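PDB 3BUU: uncharacterized LolA superfamily protein NE2245 from Nitrosomonas europaea ATCC 19718, which is of unknown function but probably binds lipid or lipoprotein acyl chains in the cell envelope, as its lipoprotein-carrier relatives do. Local coordinates for residues V28-T34 against S203-D209; A102-R108 against V142-K146; L171-E177 against R190-A196. One frame throughout, in Å; residues are numbered along the deposited sequence.

Contact 1 (V28-T34 against S203-D209); sequences VNVAIRT and SVLDYSD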
loop_
_atom_site.group_PDB
_atom_site.type_symbol
_atom_site.label_atom_id
_atom_site.label_comp_id
_atom_site.label_asym_id
_atom_site.label_seq_id
_atom_site.Cartn_x
_atom_site.Cartn_y
_atom_site.Cartn_z
ATOM N N VAL A 28 9.965 -6.537 3.257
ATOM C CA VAL A 28 10.470 -5.463 2.429
ATOM C C VAL A 28 10.728 -4.231 3.276
ATOM O O VAL A 28 10.058 -4.042 4.301
ATOM C CB VAL A 28 9.513 -5.172 1.251
ATOM C CG1 VAL A 28 8.193 -4.581 1.719
ATOM C CG2 VAL A 28 10.163 -4.292 0.194
ATOM N N ASN A 29 11.675 -3.410 2.850
ATOM C CA ASN A 29 11.884 -2.096 3.485
ATOM C C ASN A 29 11.246 -1.021 2.636
ATOM O O ASN A 29 11.330 -1.057 1.411
ATOM C CB ASN A 29 13.388 -1.804 3.645
ATOM C CG ASN A 29 14.099 -2.886 4.432
ATOM O OD1 ASN A 29 13.552 -3.494 5.361
ATOM N ND2 ASN A 29 15.324 -3.151 4.039
ATOM N N VAL A 30 10.638 -0.048 3.310
ATOM C CA VAL A 30 9.983 1.064 2.632
ATOM C C VAL A 30 10.461 2.381 3.189
ATOM O O VAL A 30 10.385 2.595 4.409
ATOM C CB VAL A 30 8.431 0.988 2.785
ATOM C CG1 VAL A 30 7.780 1.992 1.829
ATOM C CG2 VAL A 30 7.929 -0.441 2.506
ATOM N N ALA A 31 10.961 3.247 2.318
ATOM C CA ALA A 31 11.364 4.601 2.707
ATOM C C ALA A 31 10.324 5.544 2.117
ATOM O O ALA A 31 9.958 5.379 0.957
ATOM C CB ALA A 31 12.717 4.938 2.134
ATOM N N ILE A 32 9.824 6.473 2.905
ATOM C CA ILE A 32 8.776 7.374 2.448
ATOM C C ILE A 32 9.283 8.797 2.682
ATOM O O ILE A 32 9.550 9.199 3.817
ATOM C CB ILE A 32 7.452 7.183 3.173
ATOM C CG1 ILE A 32 7.045 5.716 3.097
ATOM C CG2 ILE A 32 6.403 8.121 2.603
ATOM C CD1 ILE A 32 5.661 5.404 3.756
ATOM N N ARG A 33 9.412 9.552 1.597
ATOM C CA ARG A 33 9.855 10.949 1.633
ATOM C C ARG A 33 8.686 11.795 1.168
ATOM O O ARG A 33 8.279 11.709 0.011
ATOM C CB ARG A 33 11.048 11.129 0.684
ATOM C CG ARG A 33 12.306 10.349 1.087
ATOM C CD ARG A 33 13.534 10.550 0.171
ATOM N NE ARG A 33 14.773 10.010 0.740
ATOM C CZ ARG A 33 15.093 8.717 0.745
ATOM N NH1 ARG A 33 14.281 7.802 0.201
ATOM N NH2 ARG A 33 16.243 8.340 1.293
ATOM N N THR A 34 8.182 12.655 2.048
ATOM C CA THR A 34 7.062 13.521 1.719
ATOM C C THR A 34 7.517 14.960 1.727
ATOM O O THR A 34 8.215 15.367 2.671
ATOM C CB THR A 34 5.927 13.366 2.718
ATOM O OG1 THR A 34 5.462 12.008 2.707
ATOM C CG2 THR A 34 4.773 14.265 2.435
ATOM N N SER A 203 4.229 12.189 -1.659
ATOM C CA SER A 203 5.010 11.189 -0.960
ATOM C C SER A 203 5.598 10.224 -1.936
ATOM O O SER A 203 4.901 9.685 -2.807
ATOM C CB SER A 203 4.113 10.404 0.015
ATOM O OG SER A 203 3.560 11.246 1.026
ATOM N N VAL A 204 6.907 10.015 -1.821
ATOM C CA VAL A 204 7.650 9.101 -2.675
ATOM C C VAL A 204 8.037 7.904 -1.823
ATOM O O VAL A 204 8.796 8.040 -0.845
ATOM C CB VAL A 204 8.873 9.787 -3.330
ATOM C CG1 VAL A 204 9.645 8.807 -4.183
ATOM C CG2 VAL A 204 8.436 11.009 -4.132
ATOM N N LEU A 205 7.533 6.727 -2.202
ATOM C CA LEU A 205 7.771 5.461 -1.496
ATOM C C LEU A 205 8.738 4.626 -2.279
ATOM O O LEU A 205 8.454 4.287 -3.428
ATOM C CB LEU A 205 6.468 4.650 -1.343
ATOM C CG LEU A 205 5.359 5.261 -0.507
ATOM C CD1 LEU A 205 4.610 6.354 -1.253
ATOM C CD2 LEU A 205 4.408 4.197 -0.085
ATOM N N ASP A 206 9.884 4.295 -1.675
ATOM C CA ASP A 206 10.860 3.443 -2.323
ATOM C C ASP A 206 10.994 2.137 -1.559
ATOM O O ASP A 206 11.219 2.114 -0.327
ATOM C CB ASP A 206 12.219 4.144 -2.364
ATOM C CG ASP A 206 12.252 5.251 -3.405
ATOM O OD1 ASP A 206 11.862 4.990 -4.576
ATOM O OD2 ASP A 206 12.662 6.376 -3.092
ATOM N N TYR A 207 10.878 1.047 -2.304
ATOM C CA TYR A 207 10.882 -0.318 -1.779
ATOM C C TYR A 207 12.217 -0.937 -2.017
ATOM O O TYR A 207 12.693 -0.878 -3.154
ATOM C CB TYR A 207 9.798 -1.185 -2.442
ATOM C CG TYR A 207 8.452 -0.728 -2.074
ATOM C CD1 TYR A 207 7.747 -1.386 -1.106
ATOM C CD2 TYR A 207 7.872 0.410 -2.692
ATOM C CE1 TYR A 207 6.438 -0.926 -0.725
ATOM C CE2 TYR A 207 6.616 0.868 -2.338
ATOM C CZ TYR A 207 5.924 0.226 -1.346
ATOM O OH TYR A 207 4.668 0.704 -1.026
ATOM N N SER A 208 12.808 -1.572 -1.004
ATOM C CA SER A 208 14.149 -2.171 -1.149
ATOM C C SER A 208 14.218 -3.446 -0.354
ATOM O O SER A 208 13.466 -3.676 0.604
ATOM C CB SER A 208 15.207 -1.166 -0.736
ATOM O OG SER A 208 15.103 -0.833 0.602
ATOM N N ASP A 209 15.203 -4.251 -0.735
ATOM C CA ASP A 209 15.524 -5.520 -0.087
ATOM C C ASP A 209 14.304 -6.410 0.101
ATOM O O ASP A 209 14.108 -6.990 1.176
ATOM C CB ASP A 209 16.227 -5.273 1.236
ATOM C CG ASP A 209 16.983 -6.521 1.700
ATOM O OD1 ASP A 209 17.328 -7.394 0.853
ATOM O OD2 ASP A 209 17.189 -6.684 2.899
HETATM O O HOH W 1 13.707 -6.363 3.837
HETATM O O HOH W 2 17.175 -5.243 4.840
HETATM O O HOH W 3 16.797 -1.582 2.488
HETATM O O HOH W 4 11.682 7.906 -1.058
#

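Contact 2 (A102-R108 against V142-K146); sequences ANGDIAR and VTYQK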
loop_
_atom_site.group_PDB
_atom_site.type_symbol
_atom_site.label_atom_id
_atom_site.label_comp_id
_atom_site.label_asym_id
_atom_site.label_seq_id
_atom_site.Cartn_x
_atom_site.Cartn_y
_atom_site.Cartn_z
ATOM N N ALA A 102 -1.750 6.056 3.381
ATOM C CA ALA A 102 -2.707 5.494 4.354
ATOM C C ALA A 102 -2.074 4.243 4.976
ATOM O O ALA A 102 -1.241 3.577 4.371
ATOM C CB ALA A 102 -3.972 5.130 3.658
ATOM N N ASN A 103 -2.544 3.867 6.163
ATOM C CA ASN A 103 -2.077 2.626 6.784
ATOM C C ASN A 103 -2.181 1.435 5.836
ATOM O O ASN A 103 -1.250 0.642 5.723
ATOM C CB ASN A 103 -2.885 2.361 8.045
ATOM C CG ASN A 103 -2.529 3.306 9.181
ATOM O OD1 ASN A 103 -1.391 3.746 9.294
ATOM N ND2 ASN A 103 -3.514 3.600 10.021
ATOM N N GLY A 104 -3.311 1.299 5.139
ATOM C CA GLY A 104 -3.493 0.155 4.260
ATOM C C GLY A 104 -2.554 0.171 3.069
ATOM O O GLY A 104 -2.277 -0.911 2.528
ATOM N N ASP A 105 -2.050 1.338 2.661
ATOM C CA ASP A 105 -1.137 1.359 1.564
ATOM C C ASP A 105 0.151 0.618 1.877
ATOM O O ASP A 105 0.817 0.126 0.970
ATOM C CB ASP A 105 -0.785 2.804 1.173
ATOM C CG ASP A 105 -1.939 3.626 0.675
ATOM O OD1 ASP A 105 -2.892 3.043 0.127
ATOM O OD2 ASP A 105 -1.861 4.878 0.825
ATOM N N ILE A 106 0.532 0.535 3.142
ATOM C CA ILE A 106 1.742 -0.209 3.508
ATOM C C ILE A 106 1.416 -1.563 4.096
ATOM O O ILE A 106 2.146 -2.538 3.852
ATOM C CB ILE A 106 2.590 0.626 4.474
ATOM C CG1 ILE A 106 2.874 1.968 3.818
ATOM C CG2 ILE A 106 3.861 -0.118 4.899
ATOM C CD1 ILE A 106 3.588 1.912 2.477
ATOM N N ALA A 107 0.317 -1.655 4.822
ATOM C CA ALA A 107 0.039 -2.879 5.551
ATOM C C ALA A 107 -0.602 -3.962 4.697
ATOM O O ALA A 107 -0.459 -5.128 5.024
ATOM C CB ALA A 107 -0.859 -2.566 6.746
ATOM N N ARG A 108 -1.377 -3.582 3.670
ATOM C CA ARG A 108 -2.056 -4.548 2.761
ATOM C C ARG A 108 -1.079 -4.944 1.674
ATOM O O ARG A 108 -0.126 -4.225 1.368
ATOM C CB ARG A 108 -3.311 -3.979 2.054
ATOM C CG ARG A 108 -4.460 -3.472 2.927
ATOM C CD ARG A 108 -4.968 -4.459 3.936
ATOM N NE ARG A 108 -6.158 -5.197 3.511
ATOM C CZ ARG A 108 -6.835 -5.969 4.341
ATOM N NH1 ARG A 108 -6.423 -6.114 5.582
ATOM N NH2 ARG A 108 -7.890 -6.631 3.922
ATOM N N VAL A 142 -12.189 -1.441 4.503
ATOM C CA VAL A 142 -11.052 -1.515 3.612
ATOM C C VAL A 142 -10.475 -0.114 3.469
ATOM O O VAL A 142 -10.985 0.883 4.037
ATOM C CB VAL A 142 -11.322 -2.236 2.237
ATOM C CG1 VAL A 142 -11.832 -3.644 2.455
ATOM C CG2 VAL A 142 -12.254 -1.400 1.365
ATOM N N THR A 143 -9.346 0.004 2.791
ATOM C CA THR A 143 -8.628 1.257 2.810
ATOM C C THR A 143 -9.392 2.393 2.126
ATOM O O THR A 143 -9.361 3.531 2.605
ATOM C CB THR A 143 -7.207 1.081 2.265
ATOM O OG1 THR A 143 -6.593 -0.050 2.890
ATOM C CG2 THR A 143 -6.317 2.301 2.501
ATOM N N TYR A 144 -10.032 2.080 0.986
ATOM C CA TYR A 144 -10.781 3.062 0.195
ATOM C C TYR A 144 -12.110 2.554 -0.205
ATOM O O TYR A 144 -12.272 1.338 -0.393
ATOM C CB TYR A 144 -10.024 3.433 -1.117
ATOM C CG TYR A 144 -8.626 3.838 -0.850
ATOM C CD1 TYR A 144 -8.330 5.123 -0.410
ATOM C CD2 TYR A 144 -7.582 2.916 -0.998
ATOM C CE1 TYR A 144 -7.010 5.492 -0.113
ATOM C CE2 TYR A 144 -6.257 3.272 -0.705
ATOM C CZ TYR A 144 -5.998 4.570 -0.262
ATOM O OH TYR A 144 -4.724 4.969 0.057
ATOM N N GLN A 145 -13.047 3.472 -0.431
ATOM C CA GLN A 145 -14.316 3.041 -0.972
ATOM C C GLN A 145 -14.279 2.808 -2.475
ATOM O O GLN A 145 -15.043 1.993 -2.999
ATOM C CB GLN A 145 -15.435 3.941 -0.493
ATOM C CG GLN A 145 -15.626 3.752 1.040
ATOM C CD GLN A 145 -15.780 2.278 1.466
ATOM O OE1 GLN A 145 -14.823 1.637 1.978
ATOM N NE2 GLN A 145 -16.957 1.727 1.215
ATOM N N LYS A 146 -13.439 3.537 -3.181
ATOM C CA LYS A 146 -13.340 3.421 -4.614
ATOM C C LYS A 146 -11.935 3.762 -5.053
ATOM O O LYS A 146 -11.369 4.760 -4.609
ATOM C CB LYS A 146 -14.368 4.374 -5.304
ATOM C CG LYS A 146 -14.177 4.582 -6.774
ATOM C CD LYS A 146 -15.187 5.647 -7.282
ATOM C CE LYS A 146 -14.832 6.141 -8.644
ATOM N NZ LYS A 146 -15.928 7.027 -9.137
#

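Contact 3 (L171-E177 against R190-A196); sequences LKTSRYE and RIIMEDA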
loop_
_atom_site.group_PDB
_atom_site.type_symbol
_atom_site.label_atom_id
_atom_site.label_comp_id
_atom_site.label_asym_id
_atom_site.label_seq_id
_atom_site.Cartn_x
_atom_site.Cartn_y
_atom_site.Cartn_z
ATOM N N LEU A 171 -9.284 12.040 -3.924
ATOM C CA LEU A 171 -8.431 12.397 -2.801
ATOM C C LEU A 171 -6.955 12.459 -3.147
ATOM O O LEU A 171 -6.257 13.350 -2.667
ATOM C CB LEU A 171 -8.621 11.422 -1.683
ATOM C CG LEU A 171 -10.021 11.445 -1.067
ATOM C CD1 LEU A 171 -10.098 10.413 0.075
ATOM C CD2 LEU A 171 -10.407 12.846 -0.576
ATOM N N LYS A 172 -6.489 11.518 -3.965
ATOM C CA LYS A 172 -5.075 11.475 -4.275
ATOM C C LYS A 172 -4.901 10.566 -5.472
ATOM O O LYS A 172 -5.817 9.857 -5.867
ATOM C CB LYS A 172 -4.228 11.007 -3.073
ATOM C CG LYS A 172 -4.474 9.596 -2.650
ATOM C CD LYS A 172 -3.723 9.182 -1.391
ATOM C CE LYS A 172 -3.825 7.678 -1.119
ATOM N NZ LYS A 172 -3.259 7.358 0.209
ATOM N N THR A 173 -3.705 10.614 -6.033
ATOM C CA THR A 173 -3.357 9.790 -7.158
ATOM C C THR A 173 -2.020 9.120 -6.868
ATOM O O THR A 173 -1.234 9.604 -6.054
ATOM C CB THR A 173 -3.220 10.649 -8.439
ATOM O OG1 THR A 173 -2.226 11.648 -8.225
ATOM C CG2 THR A 173 -4.521 11.312 -8.823
ATOM N N SER A 174 -1.772 7.986 -7.502
ATOM C CA SER A 174 -0.492 7.338 -7.402
ATOM C C SER A 174 0.022 6.985 -8.791
ATOM O O SER A 174 -0.753 6.824 -9.735
ATOM C CB SER A 174 -0.549 6.095 -6.537
ATOM O OG SER A 174 -1.345 5.138 -7.185
ATOM N N ARG A 175 1.332 6.870 -8.885
ATOM C CA ARG A 175 2.022 6.377 -10.074
ATOM C C ARG A 175 3.035 5.321 -9.640
ATOM O O ARG A 175 3.683 5.457 -8.614
ATOM C CB ARG A 175 2.828 7.529 -10.726
ATOM C CG ARG A 175 2.045 8.685 -11.176
ATOM C CD ARG A 175 2.954 9.637 -11.961
ATOM N NE ARG A 175 4.237 10.067 -11.369
ATOM C CZ ARG A 175 4.381 11.098 -10.534
ATOM N NH1 ARG A 175 3.320 11.769 -10.092
ATOM N NH2 ARG A 175 5.588 11.444 -10.112
ATOM N N TYR A 176 3.161 4.288 -10.471
ATOM C CA TYR A 176 4.073 3.176 -10.225
ATOM C C TYR A 176 5.292 3.362 -11.131
ATOM O O TYR A 176 5.127 3.450 -12.339
ATOM C CB TYR A 176 3.363 1.882 -10.581
ATOM C CG TYR A 176 2.194 1.533 -9.711
ATOM C CD1 TYR A 176 2.355 0.665 -8.631
ATOM C CD2 TYR A 176 0.931 2.068 -9.962
ATOM C CE1 TYR A 176 1.304 0.301 -7.849
ATOM C CE2 TYR A 176 -0.117 1.722 -9.160
ATOM C CZ TYR A 176 0.045 0.839 -8.098
ATOM O OH TYR A 176 -1.033 0.501 -7.297
ATOM N N GLU A 177 6.486 3.300 -10.562
ATOM C CA GLU A 177 7.688 3.606 -11.306
ATOM C C GLU A 177 8.855 2.691 -10.898
ATOM O O GLU A 177 8.777 1.933 -9.926
ATOM C CB GLU A 177 8.068 5.090 -11.144
ATOM C CG GLU A 177 7.008 6.009 -11.748
ATOM C CD GLU A 177 7.374 7.436 -11.942
ATOM O OE1 GLU A 177 8.500 7.800 -11.582
ATOM O OE2 GLU A 177 6.498 8.207 -12.420
ATOM N N ARG A 190 9.183 2.117 -6.903
ATOM C CA ARG A 190 8.814 3.428 -6.450
ATOM C C ARG A 190 7.334 3.643 -6.682
ATOM O O ARG A 190 6.807 3.330 -7.766
ATOM C CB ARG A 190 9.625 4.477 -7.192
ATOM C CG ARG A 190 9.184 5.887 -6.850
ATOM C CD ARG A 190 10.146 6.894 -7.430
ATOM N NE ARG A 190 11.303 6.971 -6.557
ATOM C CZ ARG A 190 12.140 7.997 -6.510
ATOM N NH1 ARG A 190 12.025 8.999 -7.378
ATOM N NH2 ARG A 190 13.100 8.005 -5.603
ATOM N N ILE A 191 6.657 4.179 -5.680
ATOM C CA ILE A 191 5.313 4.667 -5.914
ATOM C C ILE A 191 5.288 6.102 -5.462
ATOM O O ILE A 191 5.833 6.453 -4.423
ATOM C CB ILE A 191 4.219 3.853 -5.176
ATOM C CG1 ILE A 191 4.133 2.409 -5.671
ATOM C CG2 ILE A 191 2.854 4.532 -5.362
ATOM C CD1 ILE A 191 3.300 1.500 -4.755
ATOM N N ILE A 192 4.661 6.942 -6.277
ATOM C CA ILE A 192 4.509 8.370 -5.956
ATOM C C ILE A 192 3.059 8.653 -5.705
ATOM O O ILE A 192 2.249 8.397 -6.568
ATOM C CB ILE A 192 5.057 9.246 -7.089
ATOM C CG1 ILE A 192 6.511 8.847 -7.432
ATOM C CG2 ILE A 192 4.964 10.721 -6.717
ATOM C CD1 ILE A 192 6.573 7.993 -8.655
HETATM N N MSE A 193 2.757 9.170 -4.525
HETATM C CA MSE A 193 1.378 9.490 -4.123
HETATM C C MSE A 193 1.244 10.983 -3.973
HETATM O O MSE A 193 1.956 11.597 -3.184
HETATM C CB MSE A 193 0.966 8.793 -2.819
HETATM C CG MSE A 193 0.857 7.270 -2.994
HETATM SE SE MSE A 193 -0.005 6.388 -1.520
HETATM C CE MSE A 193 -0.002 4.715 -2.351
ATOM N N GLU A 194 0.306 11.553 -4.730
ATOM C CA GLU A 194 0.144 12.999 -4.836
ATOM C C GLU A 194 -1.228 13.373 -4.270
ATOM O O GLU A 194 -2.245 12.746 -4.603
ATOM C CB GLU A 194 0.250 13.359 -6.329
ATOM C CG GLU A 194 0.111 14.851 -6.663
ATOM C CD GLU A 194 0.154 15.103 -8.184
ATOM O OE1 GLU A 194 0.697 14.231 -8.893
ATOM O OE2 GLU A 194 -0.349 16.144 -8.687
ATOM N N ASP A 195 -1.267 14.390 -3.407
ATOM C CA ASP A 195 -2.541 14.931 -2.942
ATOM C C ASP A 195 -3.298 15.527 -4.123
ATOM O O ASP A 195 -2.712 16.263 -4.903
ATOM C CB ASP A 195 -2.286 16.018 -1.918
ATOM C CG ASP A 195 -3.537 16.410 -1.144
ATOM O OD1 ASP A 195 -4.661 15.911 -1.404
ATOM O OD2 ASP A 195 -3.387 17.264 -0.264
ATOM N N ALA A 196 -4.592 15.199 -4.232
ATOM C CA ALA A 196 -5.465 15.826 -5.228
ATOM C C ALA A 196 -6.139 17.079 -4.720
ATOM O O ALA A 196 -6.766 17.779 -5.494
ATOM C CB ALA A 196 -6.506 14.858 -5.740
HETATM O O HOH W 5 -3.439 13.964 -7.375
HETATM O O HOH W 6 0.943 10.345 -8.550
#

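Contact 1 (V28-T34 against S203-D209)
Strands 26-36 and 202-212, close to the two ends of the chain, are antiparallel neighbours in the large curved sheet of the LolA-like fold. Three hydrogen-bonded pairs satisfy the facing backbone groups. Asn29 N gives to Ser208 O and Ser208 N to Asn29 O, both at 2.9 Å; Ala31 N to Asp206 O and Arg33 N to Val204 O measure 2.9 Å, Asp206 N to Ala31 O and Val204 N to Arg33 O 2.8 Å. The backbones of Val30 and Ile32 bond instead to Tyr46 and Tyr44 of strand 39-51. Val30, Ile32, Leu205 and Tyr207 send their side chains to the inner face, where Val30 CG1 lies over the Tyr207 ring in a CH-pi contact; the Tyr207 hydroxyl bonds to Arg20. On the other face, beside Ala31 and Val204, Arg33 NH1 and Asp206 OD2 form a long salt bridge of 3.9 Å, bridged by a water that also donates to Val204 O, while Asp206 OD1 has a firmer partner in Arg190. Waters on Asn29 ND2 reach Ser208 OG and Asp209 OD2, which also pairs with Lys211. At the end, Thr34 OG1 shares a 2.7 Å hydrogen bond with Ser203 OG, which also accepts from Gln100 N.

Contact 2 (A102-R108 against V142-K146)
The short helix 103-107, packed against the inner face of the main sheet, meets the loop that leads from strand 128-137 into strand 146-152, and this small, buried contact rests mainly on two consecutive loop residues. Val142 brings the loop in without touching the helix, its side chain lying against Arg76. Thr143 then points at the helix and makes the closest backbone approach, with its CA 5.4 Å from Gly104 CA. Its OG1 sits 3.4 Å from Gly104 CA; a beta carbon at position 104 would clash with that hydroxyl, so the glycine permits the close fit. The methyl Thr143 CG2 packs 3.9 Å from Ala102 CB, and Arg108 CG lies 4.0 Å from Thr143 OG1, while the guanidinium of Arg108 turns to Asp114. Next comes Tyr144, whose ring reaches back past Ala102 so that its OH donates a 2.7 Å hydrogen bond to Asp105 OD1. The other carboxylate oxygen, Asp105 OD2, accepts from Ala102 N at 2.8 Å, tying the side chain to the residue just before its own helix. Gln145 and Lys146 lead away into the next strand. Asp105 OD2 also forms a salt bridge with Lys172, which in turn hydrogen-bonds Tyr144 OH. The aspartate is thus held at both oxygens: its charge is balanced by the ammonium of Lys172, and the phenol, bonded to both, ties the loop to the helix.

Contact 3 (L171-E177 against R190-A196)
A salt-bridge network of Arg175, Glu177 and Glu194 runs along one face of the beta hairpin formed by strands 170-182 and 185-195. Its strongest link lies within one strand, where Arg175 NE donates to Glu177 OE2 at 3.1 Å; across the hairpin, Arg175 NH1 reaches Glu194 OE1 at a long 3.8 Å. Reciprocal backbone hydrogen bonds join Thr173 with Glu194, Arg175 with Ile192 and Glu177 with Arg190, at 2.8 to 3.1 Å between N and O. Beyond them, Ala196 N bonds Leu171 O at 2.9 Å, where Leu171 and Lys172 both face Phe163 in a classic beta bulge on the other edge of the strand. One water connects Thr173 OG1 with Glu194 O. The polar ends of Arg190 and Asp195 are engaged by Asp206 and Ser199 instead. Ile192 packs beneath the network, its CG2 over a face of the Arg175 guanidinium and its CD1 3.4 Å from Glu177 CD. The opposite, buried face carries Ser174, Tyr176, Ile191 and the selenomethionine Met193. There Tyr176 CD1 touches Ile191 CG1 at 3.9 Å, and Ser174 CB lies 4.0 Å from Met193 CG and 3.9 Å from Ile191 CG2.

Contacts 1 and 3 belong to one sheet, their centres about 13 Å apart: strands 185-195 and 202-212 are neighbours, joined by probable hydrogen bonds of 2.8 Å from Met193 N to Ser203 O and from Leu205 N to Ile191 O. Contact 2 sits against the inner face of this sheet, its centre about 16 Å from that of contact 1 and 13 Å from that of contact 3. Ile106 CD1 reaches contact 1, 3.5 Å from Leu205 CD2, whereas a 2.9 Å salt bridge between Asp105 OD2 and Lys172 NZ ties contact 2 to contact 3. Helix 103-107 lies on the side of the sheet where, in LolA relatives, lipid is thought to bind; no ligand marks it here.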